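Side-chain contacts in uncharacterized HTH-type transcriptional regulator SAR2349 (Staphylococcus aureus, PDB 4EM2), which probably binds DNA as a MarR-family transcriptional regulator and binds salicylate at several sites in this crystal: residues A[113-116]-A[117-121]; A[129-132]-A[133-137]; A[165-168]-A[169-173]. All blocks are in the same frame, centred on the assembly; numbering follows the deposited sequence.

Interaction 1 of 3, residues A[113-116]-A[117-121]. With SAL (2-hydroxybenzoic acid), chain D; SO4 (sulfate ion), chain F.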
ATOM      1  N   SER A 113      13.659  10.407  20.907  1.00 58.65           N
ATOM      2  CA  SER A 113      14.548  11.525  20.712  1.00 58.30           C
ATOM      3  C   SER A 113      13.831  12.774  21.203  1.00 58.16           C
ATOM      4  O   SER A 113      12.646  12.721  21.567  1.00 58.52           O
ATOM      5  CB  SER A 113      14.905  11.629  19.224  1.00 57.93           C
ATOM      6  OG  SER A 113      14.503  12.866  18.664  1.00 57.84           O
ATOM      7  N   LEU A 114      14.538  13.897  21.252  1.00 56.77           N
ATOM      8  CA  LEU A 114      13.893  15.106  21.715  1.00 55.87           C
ATOM      9  C   LEU A 114      13.455  15.958  20.540  1.00 54.90           C
ATOM     10  O   LEU A 114      12.781  16.982  20.731  1.00 53.79           O
ATOM     11  CB  LEU A 114      14.806  15.901  22.667  1.00 56.53           C
ATOM     12  CG  LEU A 114      15.064  15.202  24.022  1.00 58.00           C
ATOM     13  CD1 LEU A 114      16.132  15.993  24.734  1.00 58.48           C
ATOM     14  CD2 LEU A 114      13.784  15.079  24.899  1.00 57.37           C
ATOM     15  N   GLU A 115      13.835  15.526  19.334  1.00 53.65           N
ATOM     16  CA  GLU A 115      13.449  16.212  18.102  1.00 53.36           C
ATOM     17  C   GLU A 115      11.936  16.159  17.858  1.00 51.87           C
ATOM     18  O   GLU A 115      11.178  15.588  18.643  1.00 50.03           O
ATOM     19  CB  GLU A 115      14.072  15.553  16.905  1.00 54.19           C
ATOM     20  CG  GLU A 115      15.521  15.663  16.800  1.00 57.40           C
ATOM     21  CD  GLU A 115      15.947  15.238  15.425  1.00 59.51           C
ATOM     22  OE1 GLU A 115      15.736  16.026  14.461  1.00 61.17           O
ATOM     23  OE2 GLU A 115      16.460  14.106  15.303  1.00 60.16           O
ATOM     24  N   ASP A 116      11.510  16.749  16.749  1.00 51.71           N
ATOM     25  CA  ASP A 116      10.080  16.728  16.406  1.00 51.29           C
ATOM     26  C   ASP A 116       9.645  15.315  15.982  1.00 48.25           C
ATOM     27  O   ASP A 116      10.388  14.616  15.292  1.00 47.13           O
ATOM     28  CB  ASP A 116       9.768  17.708  15.264  1.00 53.60           C
ATOM     29  CG  ASP A 116       9.811  19.155  15.712  1.00 56.68           C
ATOM     30  OD1 ASP A 116       9.567  19.429  16.918  1.00 58.26           O
ATOM     31  OD2 ASP A 116      10.080  20.020  14.854  1.00 57.17           O
ATOM     32  N   LYS A 117       8.448  14.914  16.396  1.00 46.48           N
ATOM     33  CA  LYS A 117       7.921  13.601  16.034  1.00 45.34           C
ATOM     34  C   LYS A 117       8.086  13.338  14.520  1.00 43.97           C
ATOM     35  O   LYS A 117       8.491  12.263  14.099  1.00 43.54           O
ATOM     36  CB  LYS A 117       6.451  13.512  16.403  1.00 45.50           C
ATOM     37  CG  LYS A 117       6.118  13.330  17.884  1.00 46.92           C
ATOM     38  CD  LYS A 117       4.576  13.235  18.047  1.00 48.42           C
ATOM     39  CE  LYS A 117       4.155  12.817  19.451  1.00 50.11           C
ATOM     40  NZ  LYS A 117       4.458  13.873  20.454  1.00 51.23           N
ATOM     41  N   ARG A 118       7.801  14.333  13.697  1.00 44.01           N
ATOM     42  CA  ARG A 118       7.905  14.160  12.252  1.00 44.98           C
ATOM     43  C   ARG A 118       9.308  13.833  11.700  1.00 43.07           C
ATOM     44  O   ARG A 118       9.442  13.406  10.530  1.00 41.18           O
ATOM     45  CB  ARG A 118       7.323  15.396  11.548  1.00 47.81           C
ATOM     46  CG  ARG A 118       8.295  16.537  11.306  1.00 54.64           C
ATOM     47  CD  ARG A 118       7.506  17.777  10.943  1.00 58.99           C
ATOM     48  NE  ARG A 118       6.488  18.035  11.968  1.00 63.97           N
ATOM     49  CZ  ARG A 118       6.491  19.090  12.782  1.00 65.91           C
ATOM     50  NH1 ARG A 118       7.463  20.003  12.698  1.00 67.28           N
ATOM     51  NH2 ARG A 118       5.529  19.229  13.687  1.00 66.58           N
ATOM     52  N   GLN A 119      10.328  14.036  12.549  1.00 42.85           N
ATOM     53  CA  GLN A 119      11.767  13.777  12.251  1.00 41.70           C
ATOM     54  C   GLN A 119      12.291  12.425  12.853  1.00 39.25           C
ATOM     55  O   GLN A 119      13.357  11.933  12.481  1.00 36.78           O
ATOM     56  CB  GLN A 119      12.645  14.910  12.849  1.00 45.38           C
ATOM     57  CG  GLN A 119      12.544  16.276  12.151  1.00 49.30           C
ATOM     58  CD  GLN A 119      13.157  16.222  10.772  1.00 52.51           C
ATOM     59  OE1 GLN A 119      13.286  15.136  10.187  1.00 55.69           O
ATOM     60  NE2 GLN A 119      13.540  17.376  10.236  1.00 53.95           N
ATOM     61  N   LYS A 120      11.540  11.859  13.798  1.00 36.13           N
ATOM     62  CA  LYS A 120      11.933  10.641  14.467  1.00 34.63           C
ATOM     63  C   LYS A 120      11.939   9.427  13.546  1.00 34.24           C
ATOM     64  O   LYS A 120      11.110   9.307  12.633  1.00 33.29           O
ATOM     65  CB  LYS A 120      11.012  10.431  15.638  1.00 35.83           C
ATOM     66  CG  LYS A 120      11.007  11.621  16.582  1.00 37.10           C
ATOM     67  CD  LYS A 120      10.337  11.254  17.896  1.00 38.71           C
ATOM     68  CE  LYS A 120      10.172  12.480  18.818  1.00 37.21           C
ATOM     69  NZ  LYS A 120       9.616  12.025  20.099  1.00 39.70           N
ATOM     70  N   PHE A 121      12.909   8.550  13.744  1.00 33.14           N
ATOM     71  CA  PHE A 121      12.992   7.378  12.895  1.00 32.21           C
ATOM     72  C   PHE A 121      11.964   6.333  13.278  1.00 31.21           C
ATOM     73  O   PHE A 121      11.665   6.127  14.475  1.00 31.65           O
ATOM     74  CB  PHE A 121      14.386   6.815  12.917  1.00 32.77           C
ATOM     75  CG  PHE A 121      15.341   7.637  12.131  1.00 36.36           C
ATOM     76  CD1 PHE A 121      15.255   7.666  10.742  1.00 34.53           C
ATOM     77  CD2 PHE A 121      16.263   8.469  12.780  1.00 35.07           C
ATOM     78  CE1 PHE A 121      16.076   8.530   9.987  1.00 36.68           C
ATOM     79  CE2 PHE A 121      17.071   9.318  12.055  1.00 38.08           C
ATOM     80  CZ  PHE A 121      16.987   9.362  10.650  1.00 35.25           C
TER
HETATM   81  C1' SAL D 503       3.921   9.548  18.098  1.00 61.24           C
HETATM   82  O1' SAL D 503       2.747   9.753  18.374  1.00 62.03           O
HETATM   83  O2' SAL D 503       4.741   9.018  19.045  1.00 63.63           O
HETATM   84  C1  SAL D 503       4.438   9.848  16.725  1.00 60.03           C
HETATM   85  C2  SAL D 503       3.624  10.522  15.766  1.00 60.21           C
HETATM   86  C3  SAL D 503       4.140  10.784  14.463  1.00 59.51           C
HETATM   87  C4  SAL D 503       5.447  10.381  14.121  1.00 57.86           C
HETATM   88  C5  SAL D 503       6.246   9.724  15.065  1.00 57.06           C
HETATM   89  C6  SAL D 503       5.758   9.457  16.352  1.00 57.76           C
HETATM   90  O2  SAL D 503       2.360  10.906  16.100  1.00 62.25           O
HETATM   91  S   SO4 F 505       5.553  17.305  16.391  1.00 84.11           S
HETATM   92  O1  SO4 F 505       5.220  18.802  16.426  1.00 83.65           O
HETATM   93  O2  SO4 F 505       6.053  16.967  14.986  1.00 82.37           O
HETATM   94  O3  SO4 F 505       4.288  16.621  16.773  1.00 82.93           O
HETATM   95  O4  SO4 F 505       6.686  16.998  17.381  1.00 83.06           O
HETATM   96  O   HOH W   1      15.639  12.156  13.934  1.00 57.80           O
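In the wing of the winged helix-turn-helix fold, the loop between strands 108-110 and 122-124, Asp116 meets the short 3-10 turn 117-119 that directly follows it. Asp116 O takes a hydrogen bond from Gln119 N (2.8 Å, N-H...O 154°), the donor standing above the carbonyl plane, and a weak one from Lys120 N. The side chains of Asp116 and Arg118 run alongside each other. OD2 of Asp116 comes to 3.4 Å from NH1 of Arg118, but well out of the guanidinium plane, so this salt bridge rests on charge and not on a directed N-H. With CG wedged between backbone N and carbonyl carbon (chi1 88°) and a bend at chi3, the guanidinium comes back to the sulfate, whose O2 lies over one of its faces, 2.7 Å from Arg118 NH2. Lys117 N donates to sulfate O4 at 2.9 Å. The sulfate is probably from the crystallisation liquor. Lys117 CE approaches O1' of salicylate at 3.5 Å. Upstream, Ser113 OG accepts from Glu115 N (2.8 Å), an ST turn, while the extended Lys120 chain ends in a weak bond from NZ to Ser113 O. Within the fold, Arg118 reaches from the wing to Leu81 and Ile82 of helix 81-88 and to Lys92 and Arg96 of helix 92-104.

Interaction 2 of 3, residues A[129-132]-A[133-137]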
ATOM      1  N   HIS A 129       6.569  -6.979  11.748  1.00 24.81           N
ATOM      2  CA  HIS A 129       7.168  -7.821  10.727  1.00 23.81           C
ATOM      3  C   HIS A 129       6.400  -9.096  10.487  1.00 24.42           C
ATOM      4  O   HIS A 129       6.245  -9.573   9.346  1.00 24.39           O
ATOM      5  CB  HIS A 129       8.621  -8.176  11.102  1.00 27.18           C
ATOM      6  CG  HIS A 129       9.615  -7.098  10.775  1.00 27.84           C
ATOM      7  ND1 HIS A 129       9.895  -6.720   9.477  1.00 28.90           N
ATOM      8  CD2 HIS A 129      10.414  -6.335  11.575  1.00 27.41           C
ATOM      9  CE1 HIS A 129      10.826  -5.774   9.495  1.00 30.10           C
ATOM     10  NE2 HIS A 129      11.156  -5.522  10.755  1.00 28.43           N
ATOM     11  N   GLU A 130       5.911  -9.686  11.566  1.00 24.31           N
ATOM     12  CA  GLU A 130       5.145 -10.909  11.413  1.00 23.72           C
ATOM     13  C   GLU A 130       3.862 -10.593  10.631  1.00 23.77           C
ATOM     14  O   GLU A 130       3.462 -11.335   9.744  1.00 24.63           O
ATOM     15  CB  GLU A 130       4.776 -11.462  12.779  1.00 24.52           C
ATOM     16  CG  GLU A 130       4.033 -12.748  12.742  1.00 30.73           C
ATOM     17  CD  GLU A 130       4.858 -13.976  12.353  1.00 35.12           C
ATOM     18  OE1 GLU A 130       6.102 -13.909  12.364  1.00 37.70           O
ATOM     19  OE2 GLU A 130       4.237 -15.044  12.078  1.00 39.61           O
ATOM     20  N   LEU A 131       3.194  -9.512  10.972  1.00 23.53           N
ATOM     21  CA  LEU A 131       1.946  -9.192  10.271  1.00 22.25           C
ATOM     22  C   LEU A 131       2.277  -8.964   8.770  1.00 23.11           C
ATOM     23  O   LEU A 131       1.637  -9.505   7.870  1.00 21.73           O
ATOM     24  CB  LEU A 131       1.333  -7.950  10.889  1.00 22.13           C
ATOM     25  CG  LEU A 131      -0.019  -7.416  10.339  1.00 24.00           C
ATOM     26  CD1 LEU A 131      -0.562  -6.453  11.360  1.00 21.75           C
ATOM     27  CD2 LEU A 131       0.166  -6.735   8.976  1.00 22.78           C
ATOM     28  N   TYR A 132       3.339  -8.211   8.528  1.00 24.70           N
ATOM     29  CA  TYR A 132       3.761  -7.861   7.167  1.00 25.55           C
ATOM     30  C   TYR A 132       4.040  -9.064   6.289  1.00 27.79           C
ATOM     31  O   TYR A 132       3.560  -9.139   5.149  1.00 27.00           O
ATOM     32  CB  TYR A 132       5.009  -6.980   7.254  1.00 26.91           C
ATOM     33  CG  TYR A 132       5.610  -6.630   5.913  1.00 30.25           C
ATOM     34  CD1 TYR A 132       5.000  -5.705   5.081  1.00 30.35           C
ATOM     35  CD2 TYR A 132       6.788  -7.243   5.475  1.00 33.54           C
ATOM     36  CE1 TYR A 132       5.517  -5.398   3.859  1.00 33.50           C
ATOM     37  CE2 TYR A 132       7.333  -6.943   4.242  1.00 36.61           C
ATOM     38  CZ  TYR A 132       6.677  -6.016   3.435  1.00 35.95           C
ATOM     39  OH  TYR A 132       7.160  -5.726   2.198  1.00 38.79           O
ATOM     40  N   GLU A 133       4.837 -10.008   6.801  1.00 28.58           N
ATOM     41  CA  GLU A 133       5.153 -11.193   6.025  1.00 29.42           C
ATOM     42  C   GLU A 133       3.914 -11.998   5.743  1.00 28.18           C
ATOM     43  O   GLU A 133       3.759 -12.539   4.635  1.00 29.43           O
ATOM     44  CB  GLU A 133       6.165 -12.079   6.747  1.00 34.44           C
ATOM     45  CG  GLU A 133       7.557 -11.455   6.832  1.00 40.29           C
ATOM     46  CD  GLU A 133       8.468 -12.227   7.802  1.00 43.63           C
ATOM     47  OE1 GLU A 133       8.330 -13.502   7.874  1.00 44.92           O
ATOM     48  OE2 GLU A 133       9.291 -11.546   8.475  1.00 42.65           O
ATOM     49  N   ILE A 134       2.995 -12.049   6.695  1.00 26.19           N
ATOM     50  CA  ILE A 134       1.793 -12.829   6.454  1.00 27.27           C
ATOM     51  C   ILE A 134       0.859 -12.205   5.384  1.00 27.53           C
ATOM     52  O   ILE A 134       0.333 -12.896   4.501  1.00 26.26           O
ATOM     53  CB  ILE A 134       0.986 -13.020   7.714  1.00 28.33           C
ATOM     54  CG1 ILE A 134       1.685 -14.016   8.619  1.00 27.96           C
ATOM     55  CG2 ILE A 134      -0.395 -13.558   7.368  1.00 30.06           C
ATOM     56  CD1 ILE A 134       1.218 -13.854  10.080  1.00 28.96           C
ATOM     57  N   VAL A 135       0.616 -10.905   5.500  1.00 27.10           N
ATOM     58  CA  VAL A 135      -0.238 -10.238   4.513  1.00 25.97           C
ATOM     59  C   VAL A 135       0.392 -10.328   3.142  1.00 25.27           C
ATOM     60  O   VAL A 135      -0.248 -10.684   2.183  1.00 25.18           O
ATOM     61  CB  VAL A 135      -0.427  -8.728   4.882  1.00 25.98           C
ATOM     62  CG1 VAL A 135      -0.974  -7.921   3.645  1.00 26.09           C
ATOM     63  CG2 VAL A 135      -1.402  -8.610   6.100  1.00 25.60           C
ATOM     64  N   CYS A 136       1.678 -10.028   3.068  1.00 26.06           N
ATOM     65  CA  CYS A 136       2.358 -10.001   1.817  1.00 30.37           C
ATOM     66  C   CYS A 136       2.260 -11.332   1.053  1.00 32.28           C
ATOM     67  O   CYS A 136       1.948 -11.372  -0.148  1.00 30.63           O
ATOM     68  CB  CYS A 136       3.785  -9.530   2.096  1.00 35.57           C
ATOM     69  SG  CYS A 136       4.856  -9.640   0.699  1.00 51.12           S
ATOM     70  N   LEU A 137       2.491 -12.433   1.755  1.00 31.31           N
ATOM     71  CA  LEU A 137       2.379 -13.734   1.140  1.00 32.15           C
ATOM     72  C   LEU A 137       0.909 -14.015   0.737  1.00 31.27           C
ATOM     73  O   LEU A 137       0.663 -14.473  -0.370  1.00 32.11           O
ATOM     74  CB  LEU A 137       2.882 -14.819   2.120  1.00 34.24           C
ATOM     75  CG  LEU A 137       2.944 -16.224   1.522  1.00 37.84           C
ATOM     76  CD1 LEU A 137       3.939 -16.250   0.374  1.00 37.91           C
ATOM     77  CD2 LEU A 137       3.351 -17.248   2.641  1.00 39.16           C
TER
HETATM   78  O   HOH W   2       9.415  -8.464   7.467  1.00 44.20           O
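Glu133 stands one turn beyond His129 on helix 126-148, the long helix that follows the wing, where backbone bonds and side-chain pairs alike keep the i to i+4 spacing of an alpha-helix; its side chain folds back along that turn. CB lies 3.6 Å from His129 O, the carbonyl that also receives Glu133 N in a nearly straight backbone bond. CG, set beside the backbone N with chi1 -69°, comes closer still, to 3.4 Å from His129 O. From there the chain runs on extended, and CD stays near the same oxygen. At the tip, OE2 accepts from a water (3.2 Å) that also bonds His129 ND1 (2.7 Å). The imidazole and carboxylate are thus linked through the water without touching. Glu130 bends at chi2 and brings OE2 across to CD1 of Ile134, which also rests against Glu130 O. On the buried side Leu131 and Val135 run alongside each other in the same direction, with Leu131 CD2 3.8 Å from Val135 CG2. This pair faces helices 46-59 and 64-76: Leu131 touches Leu70, and Val135 packs on Trp67, Ile56 and Leu57 and helps line a salicylate pocket. Tyr132 leans on Ala74 and Lys75. One turn along, Cys136 SG makes a sulfur-aromatic contact with it, 5.3 Å from the Tyr132 ring centroid and 26° off the ring normal.

Interaction 3 of 3, residues A[165-168]-A[169-173]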
ATOM      1  N   ASN A 165       3.444   1.605 -16.741  1.00 37.87           N
ATOM      2  CA  ASN A 165       4.529   2.467 -16.275  1.00 37.93           C
ATOM      3  C   ASN A 165       4.664   3.724 -17.141  1.00 37.21           C
ATOM      4  O   ASN A 165       5.018   4.783 -16.644  1.00 35.18           O
ATOM      5  CB  ASN A 165       5.861   1.705 -16.247  1.00 40.17           C
ATOM      6  CG  ASN A 165       5.856   0.602 -15.227  1.00 43.34           C
ATOM      7  OD1 ASN A 165       5.062   0.638 -14.280  1.00 43.31           O
ATOM      8  ND2 ASN A 165       6.740  -0.386 -15.394  1.00 43.14           N
ATOM      9  N   GLN A 166       4.359   3.610 -18.436  1.00 37.62           N
ATOM     10  CA  GLN A 166       4.423   4.791 -19.283  1.00 39.29           C
ATOM     11  C   GLN A 166       3.382   5.785 -18.752  1.00 38.36           C
ATOM     12  O   GLN A 166       3.715   6.950 -18.508  1.00 38.90           O
ATOM     13  CB  GLN A 166       4.136   4.429 -20.727  1.00 39.33           C
ATOM     14  CG  GLN A 166       5.303   3.658 -21.364  1.00 42.64           C
ATOM     15  CD  GLN A 166       5.177   3.613 -22.855  1.00 43.15           C
ATOM     16  OE1 GLN A 166       5.423   4.614 -23.540  1.00 45.98           O
ATOM     17  NE2 GLN A 166       4.749   2.474 -23.375  1.00 42.37           N
ATOM     18  N   ILE A 167       2.153   5.307 -18.510  1.00 37.64           N
ATOM     19  CA  ILE A 167       1.080   6.191 -17.995  1.00 38.22           C
ATOM     20  C   ILE A 167       1.503   6.786 -16.664  1.00 39.55           C
ATOM     21  O   ILE A 167       1.430   8.004 -16.437  1.00 39.97           O
ATOM     22  CB  ILE A 167      -0.249   5.436 -17.814  1.00 36.70           C
ATOM     23  CG1 ILE A 167      -0.699   4.850 -19.156  1.00 35.60           C
ATOM     24  CG2 ILE A 167      -1.347   6.376 -17.250  1.00 34.51           C
ATOM     25  CD1 ILE A 167      -1.226   5.837 -20.188  1.00 36.52           C
ATOM     26  N   HIS A 168       2.011   5.924 -15.797  1.00 41.45           N
ATOM     27  CA  HIS A 168       2.436   6.331 -14.483  1.00 42.98           C
ATOM     28  C   HIS A 168       3.528   7.402 -14.533  1.00 45.05           C
ATOM     29  O   HIS A 168       3.526   8.318 -13.705  1.00 45.15           O
ATOM     30  CB  HIS A 168       2.892   5.065 -13.743  1.00 44.91           C
ATOM     31  CG  HIS A 168       2.644   5.078 -12.273  1.00 43.68           C
ATOM     32  ND1 HIS A 168       2.228   3.953 -11.593  1.00 43.39           N
ATOM     33  CD2 HIS A 168       2.901   6.014 -11.327  1.00 45.01           C
ATOM     34  CE1 HIS A 168       2.256   4.191 -10.293  1.00 42.73           C
ATOM     35  NE2 HIS A 168       2.666   5.431 -10.101  1.00 43.10           N
ATOM     36  N   GLU A 169       4.459   7.313 -15.484  1.00 46.75           N
ATOM     37  CA  GLU A 169       5.535   8.331 -15.590  1.00 48.89           C
ATOM     38  C   GLU A 169       4.915   9.717 -15.742  1.00 47.56           C
ATOM     39  O   GLU A 169       5.229  10.637 -15.011  1.00 47.43           O
ATOM     40  CB  GLU A 169       6.418   8.127 -16.825  1.00 51.91           C
ATOM     41  CG  GLU A 169       6.828   6.698 -17.149  1.00 58.56           C
ATOM     42  CD  GLU A 169       7.794   6.618 -18.351  1.00 61.85           C
ATOM     43  OE1 GLU A 169       8.799   7.398 -18.367  1.00 62.91           O
ATOM     44  OE2 GLU A 169       7.544   5.772 -19.264  1.00 63.67           O
ATOM     45  N   ILE A 170       4.041   9.840 -16.725  1.00 47.14           N
ATOM     46  CA  ILE A 170       3.346  11.087 -17.002  1.00 48.01           C
ATOM     47  C   ILE A 170       2.543  11.636 -15.817  1.00 50.30           C
ATOM     48  O   ILE A 170       2.642  12.815 -15.497  1.00 50.19           O
ATOM     49  CB  ILE A 170       2.384  10.912 -18.196  1.00 47.12           C
ATOM     50  CG1 ILE A 170       3.157  10.372 -19.412  1.00 46.69           C
ATOM     51  CG2 ILE A 170       1.727  12.233 -18.537  1.00 46.24           C
ATOM     52  CD1 ILE A 170       4.349  11.238 -19.796  1.00 47.24           C
ATOM     53  N   LEU A 171       1.761  10.789 -15.148  1.00 52.12           N
ATOM     54  CA  LEU A 171       0.948  11.287 -14.041  1.00 54.67           C
ATOM     55  C   LEU A 171       1.811  11.838 -12.916  1.00 57.07           C
ATOM     56  O   LEU A 171       1.406  12.763 -12.216  1.00 58.39           O
ATOM     57  CB  LEU A 171       0.012  10.183 -13.501  1.00 51.95           C
ATOM     58  CG  LEU A 171      -0.852   9.397 -14.488  1.00 50.13           C
ATOM     59  CD1 LEU A 171      -1.668   8.306 -13.766  1.00 47.36           C
ATOM     60  CD2 LEU A 171      -1.768  10.348 -15.206  1.00 49.50           C
ATOM     61  N   LEU A 172       3.001  11.279 -12.753  1.00 60.31           N
ATOM     62  CA  LEU A 172       3.900  11.699 -11.683  1.00 64.37           C
ATOM     63  C   LEU A 172       4.784  12.890 -12.011  1.00 67.26           C
ATOM     64  O   LEU A 172       5.044  13.735 -11.154  1.00 67.01           O
ATOM     65  CB  LEU A 172       4.806  10.547 -11.278  1.00 64.68           C
ATOM     66  CG  LEU A 172       4.135   9.426 -10.500  1.00 66.51           C
ATOM     67  CD1 LEU A 172       5.200   8.426 -10.068  1.00 66.19           C
ATOM     68  CD2 LEU A 172       3.402  10.008  -9.276  1.00 67.28           C
ATOM     69  N   LYS A 173       5.290  12.931 -13.242  1.00 70.12           N
ATOM     70  CA  LYS A 173       6.131  14.039 -13.640  1.00 72.88           C
ATOM     71  C   LYS A 173       5.261  15.283 -13.569  1.00 73.97           C
ATOM     72  O   LYS A 173       5.719  16.350 -13.160  1.00 74.65           O
ATOM     73  CB  LYS A 173       6.706  13.805 -15.048  1.00 74.31           C
ATOM     74  CG  LYS A 173       7.897  12.832 -15.033  1.00 75.98           C
ATOM     75  CD  LYS A 173       8.444  12.489 -16.422  1.00 77.35           C
ATOM     76  CE  LYS A 173       9.572  11.450 -16.294  1.00 78.16           C
ATOM     77  NZ  LYS A 173      10.054  10.898 -17.596  1.00 78.92           N
TER
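His168 and Leu172, one turn apart on helix 154-174, cross at a slant, with the leucine meeting the CD2 side of the imidazole. Leu172 CG lies in the plane of the ring at its edge, 3.7 Å from His168 CD2, while Leu172 CD1 sits obliquely to the ring, at 3.6 Å from the same carbon. The histidine is rotated away from the fully staggered anti position (chi1 -147°), and together with chi2 at 141° this presents CD2 to the leucine. Beneath the side chains Leu172 N donates to His168 O at 3.2 Å.

Ile167 and Leu171 behave differently: their branches extend together from the helix, so that branch meets branch. Ile167 CG2 is 4.0 Å from Leu171 CD1, and Leu171 CG rests over Ile167 O, the acceptor of the Leu171 N bond (3.1 Å).

Gln166 and Glu169, three residues apart, share this alongside orientation, but the amide and carboxylate planes are turned 47° from one another, and the polar ends do not pair. Instead, Glu169 OE2 lies against aliphatic carbon, nearest to Gln166 CA at 3.3 Å, with Gln166 CG a little farther. The other oxygen, OE1, faces onward along the helix to Lys173 NZ, a long salt bridge of 3.8 Å. The model places Glu169 CG too close to Asn165 O, so these carboxylate contacts are doubtful in detail.

All three pairs follow the i to i+3 and i to i+4 side-chain spacing of an alpha-helix, here on the exposed C-terminal helix. In MarR-family proteins the corresponding terminal helices build the dimer interface, and helix 154-174 probably belongs to that part of the fold.

In the fold
The three contacts follow one another along the chain without overlapping. Interaction 1 is in the wing loop between the two strands of the antiparallel sheet, interaction 2 in the first half of helix 126-148, and interaction 3 near the end of helix 154-174, the next helix. Centres of interactions 1 and 2 are about 27 Å apart, those of 2 and 3 about 29 Å and those of 1 and 3 about 33 Å; none touch. Interactions 2 and 3 lie on opposite sides of the chain's centre. The series thus runs from the presumed DNA-binding lobe, through the connecting helix beside a salicylate pocket, to the probable dimerisation region.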